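Local coordinates for protein COG0546: Predicted phosphatases (Streptococcus pneumoniae, PDB 2AH5) that is of unknown function but, as a member of the haloacid dehalogenase-like hydrolase family, is probably a phosphatase, at residues M1-I7 against L206-Q210; Y81-L85 against N119-H123; D109-Q114 against I129-S133; A157-D162 against I175-I180. The contacts are given in a common frame with arbitrary orientation. Residue numbers count along the deposited sequence, not the author numbering.

Contact 1 (M1-I7 against L206-Q210)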
loop_
_atom_site.group_PDB
_atom_site.type_symbol
_atom_site.label_atom_id
_atom_site.label_comp_id
_atom_site.label_asym_id
_atom_site.label_seq_id
_atom_site.Cartn_x
_atom_site.Cartn_y
_atom_site.Cartn_z
HETATM N N MSE A 1 -8.144 19.982 -6.728
HETATM C CA MSE A 1 -9.113 18.890 -7.042
HETATM C C MSE A 1 -9.494 18.891 -8.519
HETATM O O MSE A 1 -9.462 17.851 -9.164
HETATM C CB MSE A 1 -10.379 18.977 -6.156
HETATM C CG MSE A 1 -11.721 18.509 -6.809
HETATM SE SE MSE A 1 -13.252 19.394 -5.944
HETATM C CE MSE A 1 -14.684 18.979 -7.334
ATOM N N THR A 2 -9.848 20.063 -9.042
ATOM C CA THR A 2 -10.544 20.152 -10.332
ATOM C C THR A 2 -9.772 19.541 -11.514
ATOM O O THR A 2 -10.377 18.994 -12.429
ATOM C CB THR A 2 -11.029 21.601 -10.635
ATOM O OG1 THR A 2 -9.902 22.483 -10.700
ATOM C CG2 THR A 2 -11.982 22.095 -9.527
ATOM N N SER A 3 -8.445 19.587 -11.493
ATOM C CA SER A 3 -7.709 18.964 -12.596
ATOM C C SER A 3 -7.580 17.440 -12.439
ATOM O O SER A 3 -7.218 16.748 -13.385
ATOM C CB SER A 3 -6.347 19.626 -12.823
ATOM O OG SER A 3 -5.384 19.083 -11.944
ATOM N N ILE A 4 -7.890 16.916 -11.252
ATOM C CA ILE A 4 -7.804 15.459 -11.039
ATOM C C ILE A 4 -8.901 14.778 -11.854
ATOM O O ILE A 4 -10.079 15.169 -11.793
ATOM C CB ILE A 4 -7.929 15.067 -9.538
ATOM C CG1 ILE A 4 -6.733 15.594 -8.734
ATOM C CG2 ILE A 4 -8.056 13.539 -9.368
ATOM C CD1 ILE A 4 -7.013 15.727 -7.269
ATOM N N THR A 5 -8.501 13.781 -12.640
ATOM C CA THR A 5 -9.445 12.924 -13.368
ATOM C C THR A 5 -9.338 11.431 -13.004
ATOM O O THR A 5 -10.154 10.619 -13.456
ATOM C CB THR A 5 -9.306 13.038 -14.903
ATOM O OG1 THR A 5 -8.040 12.507 -15.314
ATOM C CG2 THR A 5 -9.433 14.490 -15.384
ATOM N N ALA A 6 -8.344 11.078 -12.191
ATOM C CA ALA A 6 -8.051 9.682 -11.871
ATOM C C ALA A 6 -7.514 9.602 -10.443
ATOM O O ALA A 6 -6.771 10.484 -9.995
ATOM C CB ALA A 6 -7.041 9.127 -12.836
ATOM N N ILE A 7 -7.921 8.562 -9.736
ATOM C CA ILE A 7 -7.540 8.397 -8.339
ATOM C C ILE A 7 -6.778 7.079 -8.140
ATOM O O ILE A 7 -7.266 6.007 -8.541
ATOM C CB ILE A 7 -8.766 8.453 -7.396
ATOM C CG1 ILE A 7 -9.571 9.755 -7.601
ATOM C CG2 ILE A 7 -8.302 8.294 -5.951
ATOM C CD1 ILE A 7 -10.784 9.903 -6.643
ATOM N N LEU A 206 -13.707 12.142 0.907
ATOM C CA LEU A 206 -14.680 12.509 -0.117
ATOM C C LEU A 206 -14.786 14.007 -0.277
ATOM O O LEU A 206 -14.989 14.493 -1.376
ATOM C CB LEU A 206 -16.038 11.935 0.257
ATOM C CG LEU A 206 -16.119 10.433 0.107
ATOM C CD1 LEU A 206 -17.428 9.963 0.740
ATOM C CD2 LEU A 206 -16.050 10.037 -1.385
ATOM N N ALA A 207 -14.625 14.726 0.834
ATOM C CA ALA A 207 -14.732 16.189 0.872
ATOM C C ALA A 207 -13.722 16.884 -0.035
ATOM O O ALA A 207 -13.996 17.962 -0.570
ATOM C CB ALA A 207 -14.585 16.691 2.322
ATOM N N TYR A 208 -12.545 16.271 -0.224
ATOM C CA TYR A 208 -11.550 16.858 -1.099
ATOM C C TYR A 208 -12.077 17.003 -2.506
ATOM O O TYR A 208 -11.787 17.993 -3.171
ATOM C CB TYR A 208 -10.232 16.068 -1.118
ATOM C CG TYR A 208 -9.112 16.789 -1.846
ATOM C CD1 TYR A 208 -8.682 18.052 -1.425
ATOM C CD2 TYR A 208 -8.495 16.220 -2.965
ATOM C CE1 TYR A 208 -7.651 18.716 -2.078
ATOM C CE2 TYR A 208 -7.462 16.882 -3.641
ATOM C CZ TYR A 208 -7.047 18.130 -3.190
ATOM O OH TYR A 208 -6.023 18.813 -3.818
ATOM N N PHE A 209 -12.863 16.018 -2.937
ATOM C CA PHE A 209 -13.409 15.987 -4.275
ATOM C C PHE A 209 -14.778 16.693 -4.382
ATOM O O PHE A 209 -15.482 16.539 -5.375
ATOM C CB PHE A 209 -13.437 14.529 -4.767
ATOM C CG PHE A 209 -12.107 13.837 -4.631
ATOM C CD1 PHE A 209 -11.165 13.896 -5.662
ATOM C CD2 PHE A 209 -11.770 13.162 -3.449
ATOM C CE1 PHE A 209 -9.916 13.269 -5.538
ATOM C CE2 PHE A 209 -10.510 12.531 -3.314
ATOM C CZ PHE A 209 -9.578 12.602 -4.365
ATOM N N GLN A 210 -15.149 17.461 -3.354
ATOM C CA GLN A 210 -16.298 18.381 -3.447
ATOM C C GLN A 210 -15.857 19.829 -3.211
ATOM O O GLN A 210 -15.126 20.124 -2.250
ATOM C CB GLN A 210 -17.410 18.000 -2.463
ATOM C CG GLN A 210 -17.992 16.602 -2.670
ATOM C CD GLN A 210 -18.774 16.443 -3.968
ATOM O OE1 GLN A 210 -18.667 15.411 -4.640
ATOM N NE2 GLN A 210 -19.567 17.457 -4.326
#
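This is apolar packing between the two chain termini, where the lead-in to strand 6-9 meets the end of the C-terminal helix 204-208; no hydrogen bond crosses it, and 328 Å² is buried. A type I turn, with Ile4 N bonded to Met1 O at 2.8 Å, folds residue 1 back so that its side chain lies along the other terminus. Met1 is a selenomethionine: Met1 SE is 3.4 Å from Tyr208 O, Met1 CE 3.2 Å from Phe209 O, and Met1 CB lies over one face of the Tyr208 ring. Ile4 CD1 approaches that ring near its edge, 3.8 Å from Tyr208 CE2. Deeper down, Ile7 CD1 makes a CH-pi contact with Phe209, 4.0 Å from the ring centroid and 24° off the normal. Tyr100 meets Phe209 edge-to-face, and Ile158 of strand 157-161 touches Tyr208 and Phe209. Residues ending the C-terminal helix thus pack at the N-terminal end of central strand 6-9, consistent with the Rossmann-like α/β/α core of HAD hydrolases.

Contact 2 (Y81-L85 against N119-H123)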
loop_
_atom_site.group_PDB
_atom_site.type_symbol
_atom_site.label_atom_id
_atom_site.label_comp_id
_atom_site.label_asym_id
_atom_site.label_seq_id
_atom_site.Cartn_x
_atom_site.Cartn_y
_atom_site.Cartn_z
ATOM N N TYR A 81 -4.690 -14.106 3.358
ATOM C CA TYR A 81 -6.099 -14.275 3.799
ATOM C C TYR A 81 -6.376 -13.714 5.184
ATOM O O TYR A 81 -7.540 -13.583 5.605
ATOM C CB TYR A 81 -6.494 -15.766 3.775
ATOM C CG TYR A 81 -6.233 -16.406 2.465
ATOM C CD1 TYR A 81 -5.205 -17.337 2.309
ATOM C CD2 TYR A 81 -6.981 -16.041 1.334
ATOM C CE1 TYR A 81 -4.953 -17.906 1.073
ATOM C CE2 TYR A 81 -6.728 -16.599 0.102
ATOM C CZ TYR A 81 -5.724 -17.524 -0.027
ATOM O OH TYR A 81 -5.509 -18.063 -1.257
ATOM N N GLU A 82 -5.311 -13.428 5.915
ATOM C CA GLU A 82 -5.423 -12.821 7.232
ATOM C C GLU A 82 -5.393 -11.305 7.054
ATOM O O GLU A 82 -4.416 -10.616 7.413
ATOM C CB GLU A 82 -4.296 -13.323 8.137
ATOM C CG GLU A 82 -4.344 -14.862 8.249
ATOM C CD GLU A 82 -3.263 -15.450 9.124
ATOM O OE1 GLU A 82 -2.079 -15.085 8.971
ATOM O OE2 GLU A 82 -3.617 -16.300 9.975
ATOM N N ALA A 83 -6.502 -10.815 6.498
ATOM C CA ALA A 83 -6.638 -9.438 6.047
ATOM C C ALA A 83 -8.130 -9.117 5.934
ATOM O O ALA A 83 -8.955 -10.021 5.760
ATOM C CB ALA A 83 -5.954 -9.261 4.713
ATOM N N GLN A 84 -8.463 -7.838 6.064
ATOM C CA GLN A 84 -9.840 -7.387 6.043
ATOM C C GLN A 84 -9.847 -5.913 5.630
ATOM O O GLN A 84 -8.892 -5.171 5.909
ATOM C CB GLN A 84 -10.477 -7.591 7.419
ATOM C CG GLN A 84 -9.917 -6.688 8.517
ATOM C CD GLN A 84 -10.348 -7.115 9.926
ATOM O OE1 GLN A 84 -9.965 -8.197 10.416
ATOM N NE2 GLN A 84 -11.124 -6.267 10.585
ATOM N N LEU A 85 -10.902 -5.474 4.953
ATOM C CA LEU A 85 -10.999 -4.056 4.618
ATOM C C LEU A 85 -11.050 -3.218 5.881
ATOM O O LEU A 85 -11.610 -3.650 6.899
ATOM C CB LEU A 85 -12.248 -3.777 3.784
ATOM C CG LEU A 85 -12.318 -4.499 2.441
ATOM C CD1 LEU A 85 -13.628 -4.131 1.749
ATOM C CD2 LEU A 85 -11.143 -4.150 1.539
ATOM N N ASN A 119 -10.137 -11.329 -3.481
ATOM C CA ASN A 119 -10.511 -11.968 -2.207
ATOM C C ASN A 119 -11.401 -11.101 -1.293
ATOM O O ASN A 119 -12.329 -11.602 -0.647
ATOM C CB ASN A 119 -9.251 -12.385 -1.430
ATOM C CG ASN A 119 -8.486 -13.521 -2.101
ATOM O OD1 ASN A 119 -8.951 -14.116 -3.091
ATOM N ND2 ASN A 119 -7.297 -13.821 -1.575
ATOM N N LEU A 120 -11.117 -9.807 -1.251
ATOM C CA LEU A 120 -11.807 -8.887 -0.353
ATOM C C LEU A 120 -12.956 -8.163 -1.030
ATOM O O LEU A 120 -13.591 -7.282 -0.424
ATOM C CB LEU A 120 -10.812 -7.908 0.268
ATOM C CG LEU A 120 -9.833 -8.603 1.230
ATOM C CD1 LEU A 120 -8.735 -7.644 1.635
ATOM C CD2 LEU A 120 -10.495 -9.218 2.485
ATOM N N GLU A 121 -13.232 -8.594 -2.262
ATOM C CA GLU A 121 -14.412 -8.161 -3.047
ATOM C C GLU A 121 -14.363 -6.703 -3.511
ATOM O O GLU A 121 -15.410 -6.079 -3.701
ATOM C CB GLU A 121 -15.698 -8.466 -2.244
ATOM C CG GLU A 121 -15.686 -9.915 -1.778
ATOM C CD GLU A 121 -17.020 -10.445 -1.286
ATOM O OE1 GLU A 121 -17.924 -9.649 -0.959
ATOM O OE2 GLU A 121 -17.125 -11.684 -1.218
ATOM N N ILE A 122 -13.150 -6.184 -3.726
ATOM C CA ILE A 122 -12.975 -4.777 -4.142
ATOM C C ILE A 122 -12.356 -4.635 -5.543
ATOM O O ILE A 122 -12.298 -3.529 -6.082
ATOM C CB ILE A 122 -12.200 -3.923 -3.096
ATOM C CG1 ILE A 122 -10.754 -4.420 -2.877
ATOM C CG2 ILE A 122 -13.018 -3.831 -1.762
ATOM C CD1 ILE A 122 -9.844 -3.364 -2.200
ATOM N N HIS A 123 -11.963 -5.754 -6.140
ATOM C CA HIS A 123 -11.307 -5.758 -7.459
ATOM C C HIS A 123 -12.183 -4.992 -8.459
ATOM O O HIS A 123 -11.699 -4.218 -9.303
ATOM C CB HIS A 123 -11.064 -7.223 -7.926
ATOM C CG HIS A 123 -10.295 -7.342 -9.211
ATOM N ND1 HIS A 123 -10.811 -6.956 -10.430
ATOM C CD2 HIS A 123 -9.053 -7.825 -9.469
ATOM C CE1 HIS A 123 -9.917 -7.178 -11.380
ATOM N NE2 HIS A 123 -8.838 -7.697 -10.821
HETATM O O HOH W 1 -5.241 -15.843 -2.805
#
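A Schellman motif ends helix 110-119 here, and the side chains beside it pack on the segment that runs into strand 84-85. Glu121, with positive phi (69°), is the C' residue, its N bonding to Lys118 O while Ile122 N reaches back to Ala117 O. Around this helix end, Leu120 and Ile122 both point their CA-to-CB bonds toward 81-85. Leu120 and Leu85 both adopt the mt rotamer. For Leu85, whose CA-to-CB bond points sideways, this carries the methyls to the partner: CD1 lies 3.6 Å from Ile122 CG2, and CD2 4.0 Å from Leu120 CB. Of the Leu120 methyls, CD2 meets the backbone, 3.7 Å from Ala83 O, while CD1 lies loosely against Ala83 CB at 4.5 Å. Val16 touches Ala83, Leu85 and Leu120, so the cluster packs against the two-stranded antiparallel pair 16-17 and 84-85, consistent with the hinge between core and inserted cap in HAD proteins. At the solvent edge, with chi1 of Tyr81 and Asn119 both m, Tyr81 CE2 lies 3.3 Å from Asn119 ND2, and one water bridges the two residues, 2.7 Å from Tyr81 OH and accepting from Asn119 ND2 at 3.1 Å.

Contact 3 (D109-Q114 against I129-S133)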
loop_
_atom_site.group_PDB
_atom_site.type_symbol
_atom_site.label_atom_id
_atom_site.label_comp_id
_atom_site.label_asym_id
_atom_site.label_seq_id
_atom_site.Cartn_x
_atom_site.Cartn_y
_atom_site.Cartn_z
ATOM N N ASP A 109 3.549 -7.335 -5.263
ATOM C CA ASP A 109 3.572 -7.877 -6.634
ATOM C C ASP A 109 2.181 -7.748 -7.256
ATOM O O ASP A 109 1.167 -7.956 -6.571
ATOM C CB ASP A 109 3.929 -9.362 -6.640
ATOM C CG ASP A 109 5.370 -9.630 -6.290
ATOM O OD1 ASP A 109 6.108 -8.678 -5.965
ATOM O OD2 ASP A 109 5.766 -10.817 -6.345
ATOM N N THR A 110 2.126 -7.445 -8.550
ATOM C CA THR A 110 0.849 -7.294 -9.238
ATOM C C THR A 110 -0.115 -8.459 -8.960
ATOM O O THR A 110 -1.267 -8.253 -8.608
ATOM C CB THR A 110 1.049 -7.138 -10.740
ATOM O OG1 THR A 110 1.818 -5.946 -10.996
ATOM C CG2 THR A 110 -0.299 -7.047 -11.443
ATOM N N SER A 111 0.357 -9.683 -9.117
ATOM C CA SER A 111 -0.535 -10.836 -8.986
ATOM C C SER A 111 -1.083 -11.003 -7.567
ATOM O O SER A 111 -2.270 -11.317 -7.404
ATOM C CB SER A 111 0.158 -12.117 -9.453
ATOM O OG SER A 111 1.299 -12.358 -8.665
ATOM N N THR A 112 -0.237 -10.752 -6.566
ATOM C CA THR A 112 -0.661 -10.753 -5.157
ATOM C C THR A 112 -1.733 -9.666 -4.898
ATOM O O THR A 112 -2.761 -9.933 -4.258
ATOM C CB THR A 112 0.545 -10.588 -4.176
ATOM O OG1 THR A 112 1.565 -11.563 -4.470
ATOM C CG2 THR A 112 0.114 -10.807 -2.745
ATOM N N ALA A 113 -1.508 -8.461 -5.423
ATOM C CA ALA A 113 -2.469 -7.360 -5.290
ATOM C C ALA A 113 -3.805 -7.691 -5.954
ATOM O O ALA A 113 -4.892 -7.440 -5.387
ATOM C CB ALA A 113 -1.875 -6.063 -5.865
ATOM N N GLN A 114 -3.732 -8.278 -7.148
ATOM C CA GLN A 114 -4.930 -8.703 -7.828
ATOM C C GLN A 114 -5.676 -9.755 -7.033
ATOM O O GLN A 114 -6.877 -9.619 -6.868
ATOM C CB GLN A 114 -4.639 -9.152 -9.265
ATOM C CG GLN A 114 -4.129 -7.973 -10.084
ATOM C CD GLN A 114 -4.767 -7.805 -11.440
ATOM O OE1 GLN A 114 -4.226 -7.097 -12.303
ATOM N NE2 GLN A 114 -5.921 -8.425 -11.640
ATOM N N ILE A 129 -5.025 -2.446 -11.817
ATOM C CA ILE A 129 -4.310 -2.760 -10.609
ATOM C C ILE A 129 -2.856 -2.994 -11.016
ATOM O O ILE A 129 -2.553 -3.901 -11.815
ATOM C CB ILE A 129 -4.887 -4.009 -9.896
ATOM C CG1 ILE A 129 -6.353 -3.786 -9.490
ATOM C CG2 ILE A 129 -3.969 -4.418 -8.677
ATOM C CD1 ILE A 129 -6.968 -4.945 -8.728
ATOM N N TYR A 130 -1.981 -2.163 -10.457
ATOM C CA TYR A 130 -0.549 -2.113 -10.801
ATOM C C TYR A 130 0.274 -2.368 -9.543
ATOM O O TYR A 130 0.116 -1.660 -8.546
ATOM C CB TYR A 130 -0.221 -0.752 -11.425
ATOM C CG TYR A 130 -1.029 -0.548 -12.699
ATOM C CD1 TYR A 130 -0.614 -1.145 -13.880
ATOM C CD2 TYR A 130 -2.229 0.169 -12.700
ATOM C CE1 TYR A 130 -1.338 -1.017 -15.048
ATOM C CE2 TYR A 130 -2.991 0.312 -13.896
ATOM C CZ TYR A 130 -2.519 -0.302 -15.059
ATOM O OH TYR A 130 -3.167 -0.222 -16.286
ATOM N N GLY A 131 1.125 -3.388 -9.588
ATOM C CA GLY A 131 2.032 -3.690 -8.454
ATOM C C GLY A 131 3.477 -3.750 -8.950
ATOM O O GLY A 131 3.765 -3.329 -10.072
ATOM N N SER A 132 4.375 -4.257 -8.112
ATOM C CA SER A 132 5.789 -4.269 -8.443
ATOM C C SER A 132 6.066 -5.357 -9.483
ATOM O O SER A 132 5.375 -6.379 -9.524
ATOM C CB SER A 132 6.636 -4.509 -7.204
ATOM O OG SER A 132 6.325 -5.759 -6.647
ATOM N N SER A 133 7.122 -5.123 -10.260
ATOM C CA SER A 133 7.466 -5.921 -11.458
ATOM C C SER A 133 8.856 -5.468 -11.891
ATOM O O SER A 133 9.431 -4.561 -11.267
ATOM C CB SER A 133 6.473 -5.636 -12.588
ATOM O OG SER A 133 6.675 -4.345 -13.174
HETATM O O HOH W 2 6.551 -6.673 -4.274
#
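Helix 110-114 and strand 129-132 run at 136° between their N-to-C directions, their axes 6.9 Å apart at closest. The backbones converge at the helix start: Asp109, in the N-cap position, forms a parallel beta bridge with Ser132 (CA-CA 4.6 Å), and Thr110 CA lies only 3.9 Å from Gly131 CA. They separate to 6.6 Å between the CA atoms of Gln114 and Ile129. The close approach depends on Gly131 lacking a side chain, since an ideal CB there would sit 2.6 Å from Thr110 N, a clash. One direct hydrogen bond crosses, from Gly131 N to Thr110 OG1 (3.0 Å, 139° at the hydrogen). A water adds an indirect link, bridging Asp109 OD1 at 2.7 Å and Ser132 OG at 2.6 Å; Ser132 OG also hydrogen-bonds Thr107 O. Where the segments diverge, Ile129 fills the gap: its CG2 is 3.9 Å from Ala113 CB and 3.8 Å from Gln114 CG. The contact lies within the beta-alpha-beta unit of strand 102-106, helix 110-119 and strand 128-132, where the start of the helix meets the end of the second strand. Strand 102-106 lies beside edge strand 128-132 in the parallel sheet, touching Ala113 through Thr106 and Ile129 through Ile104, while Tyr130 points away from the helix and packs on helix 139-149.

Contact 4 (A157-D162 against I175-I180)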
loop_
_atom_site.group_PDB
_atom_site.type_symbol
_atom_site.label_atom_id
_atom_site.label_comp_id
_atom_site.label_asym_id
_atom_site.label_seq_id
_atom_site.Cartn_x
_atom_site.Cartn_y
_atom_site.Cartn_z
ATOM N N ALA A 157 -3.700 13.153 -11.656
ATOM C CA ALA A 157 -3.829 12.054 -10.698
ATOM C C ALA A 157 -3.544 12.486 -9.243
ATOM O O ALA A 157 -2.907 13.520 -8.993
ATOM C CB ALA A 157 -2.928 10.880 -11.100
ATOM N N ILE A 158 -4.020 11.673 -8.305
ATOM C CA ILE A 158 -3.715 11.840 -6.885
ATOM C C ILE A 158 -3.558 10.431 -6.340
ATOM O O ILE A 158 -4.240 9.511 -6.796
ATOM C CB ILE A 158 -4.832 12.657 -6.138
ATOM C CG1 ILE A 158 -4.489 12.897 -4.649
ATOM C CG2 ILE A 158 -6.219 12.030 -6.278
ATOM C CD1 ILE A 158 -5.298 14.086 -4.061
ATOM N N ILE A 159 -2.632 10.240 -5.407
ATOM C CA ILE A 159 -2.529 8.948 -4.700
ATOM C C ILE A 159 -3.040 9.114 -3.266
ATOM O O ILE A 159 -2.728 10.116 -2.571
ATOM C CB ILE A 159 -1.099 8.358 -4.750
ATOM C CG1 ILE A 159 -1.068 6.946 -4.149
ATOM C CG2 ILE A 159 -0.073 9.328 -4.072
ATOM C CD1 ILE A 159 0.236 6.192 -4.444
ATOM N N ILE A 160 -3.868 8.155 -2.854
ATOM C CA ILE A 160 -4.376 8.066 -1.505
ATOM C C ILE A 160 -3.531 6.990 -0.845
ATOM O O ILE A 160 -3.560 5.827 -1.275
ATOM C CB ILE A 160 -5.890 7.669 -1.537
ATOM C CG1 ILE A 160 -6.671 8.753 -2.323
ATOM C CG2 ILE A 160 -6.426 7.356 -0.098
ATOM C CD1 ILE A 160 -8.215 8.660 -2.319
ATOM N N GLY A 161 -2.750 7.378 0.162
ATOM C CA GLY A 161 -1.791 6.450 0.758
ATOM C C GLY A 161 -1.445 6.723 2.208
ATOM O O GLY A 161 -1.692 7.830 2.709
ATOM N N ASP A 162 -0.878 5.704 2.868
ATOM C CA ASP A 162 -0.603 5.740 4.296
ATOM C C ASP A 162 0.874 5.815 4.695
ATOM O O ASP A 162 1.154 5.870 5.883
ATOM C CB ASP A 162 -1.258 4.547 5.024
ATOM C CG ASP A 162 -0.629 3.207 4.647
ATOM O OD1 ASP A 162 -0.481 2.937 3.440
ATOM O OD2 ASP A 162 -0.253 2.445 5.569
ATOM N N ILE A 175 2.416 13.797 -9.079
ATOM C CA ILE A 175 0.961 13.685 -8.837
ATOM C C ILE A 175 0.655 14.253 -7.451
ATOM O O ILE A 175 1.562 14.435 -6.628
ATOM C CB ILE A 175 0.433 12.222 -8.949
ATOM C CG1 ILE A 175 1.027 11.346 -7.841
ATOM C CG2 ILE A 175 0.754 11.606 -10.347
ATOM C CD1 ILE A 175 0.365 9.976 -7.705
ATOM N N GLN A 176 -0.613 14.532 -7.177
ATOM C CA GLN A 176 -0.963 15.025 -5.853
ATOM C C GLN A 176 -0.924 13.856 -4.842
ATOM O O GLN A 176 -0.913 12.686 -5.231
ATOM C CB GLN A 176 -2.334 15.662 -5.870
ATOM C CG GLN A 176 -2.381 17.074 -6.506
ATOM C CD GLN A 176 -3.742 17.683 -6.371
ATOM O OE1 GLN A 176 -4.350 17.624 -5.298
ATOM N NE2 GLN A 176 -4.255 18.249 -7.461
ATOM N N LYS A 177 -0.884 14.194 -3.555
ATOM C CA LYS A 177 -0.768 13.198 -2.474
ATOM C C LYS A 177 -1.787 13.508 -1.398
ATOM O O LYS A 177 -1.882 14.654 -0.916
ATOM C CB LYS A 177 0.665 13.118 -1.897
ATOM C CG LYS A 177 1.507 14.396 -2.071
ATOM C CD LYS A 177 2.823 14.335 -1.293
ATOM C CE LYS A 177 3.870 15.297 -1.838
ATOM N NZ LYS A 177 3.523 16.749 -1.613
ATOM N N LEU A 178 -2.562 12.480 -1.060
ATOM C CA LEU A 178 -3.559 12.556 -0.011
ATOM C C LEU A 178 -3.175 11.556 1.083
ATOM O O LEU A 178 -3.225 10.322 0.866
ATOM C CB LEU A 178 -4.942 12.232 -0.573
ATOM C CG LEU A 178 -6.159 12.601 0.306
ATOM C CD1 LEU A 178 -7.394 12.713 -0.563
ATOM C CD2 LEU A 178 -6.391 11.652 1.474
ATOM N N ALA A 179 -2.766 12.082 2.238
ATOM C CA ALA A 179 -2.294 11.233 3.340
ATOM C C ALA A 179 -3.470 10.694 4.146
ATOM O O ALA A 179 -4.393 11.434 4.467
ATOM C CB ALA A 179 -1.340 12.016 4.287
ATOM N N ILE A 180 -3.405 9.416 4.508
ATOM C CA ILE A 180 -4.421 8.841 5.392
ATOM C C ILE A 180 -3.756 8.289 6.640
ATOM O O ILE A 180 -2.622 7.791 6.580
ATOM C CB ILE A 180 -5.324 7.795 4.679
ATOM C CG1 ILE A 180 -4.573 6.466 4.388
ATOM C CG2 ILE A 180 -6.015 8.467 3.446
ATOM C CD1 ILE A 180 -4.643 5.434 5.556
HETATM O O HOH W 3 -2.798 16.102 -9.550
#
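These are adjacent parallel strands of the Rossmann-like core, joined through helix 164-173 in a beta-alpha-beta unit. Their directions differ by 22°, and five backbone hydrogen bonds alternate between them: Gln176 N to Ala157 O (3.1 Å), Ile159 N to Gln176 O (3.0 Å), Leu178 N to Ile159 O (2.8 Å), Gly161 N to Leu178 O (3.1 Å) and Ile180 N to Gly161 O (2.9 Å), with angles at hydrogen of 152-167°. The intervening residues bond outward: Ile158 and Ile160 pair with strand 6-9 and its following Asp10, while Lys177 and Ala179 pair with Asp196 and Tyr197, so both strands are interior to the sheet. Polar ends are also met. Gln176 OE1 bonds to Tyr208 OH, and Lys177 NZ to the carbonyls of Tyr193 and Gln194. A water 2.6 Å from Ala157 O receives a weak bond from Gln176 NE2 (3.3 Å). Asp162, at the strand's C-terminal end, uses OD1 with Thr14 OG1 and OD2 with Phe184 N. Gly161, Asp162 and Asp166 form a GDxxxD pattern beside the DxDxT sequence containing Asp10, consistent with the acidic motif IV of HAD phosphatases. Asp162 CB packs 3.5 Å from Ile180 CD1.

In the fold
Contacts 1, 3 and 4 all reach the six-stranded parallel sheet. Contact 3 lies on edge strand 128-132, and contact 4 lies on the other side of strand 6-9; their centres are 18 Å apart. Contacts 1 and 4 are only 11 Å apart between centres and touch, with Tyr208 OH 2.5 Å from Gln176 OE1. Contact 2, beside the small antiparallel pair, meets contact 3 where His123 packs on Gln114 and Ile129 (centres 14 Å apart). Along the chain, contact 1 joins the termini and encloses the rest; contacts 2 and 3 interleave, and both close before contact 4 opens. Contacts 1, 3 and 4 thus share the parallel-sheet core, and contact 2 joins the probable cap junction to it through contact 3.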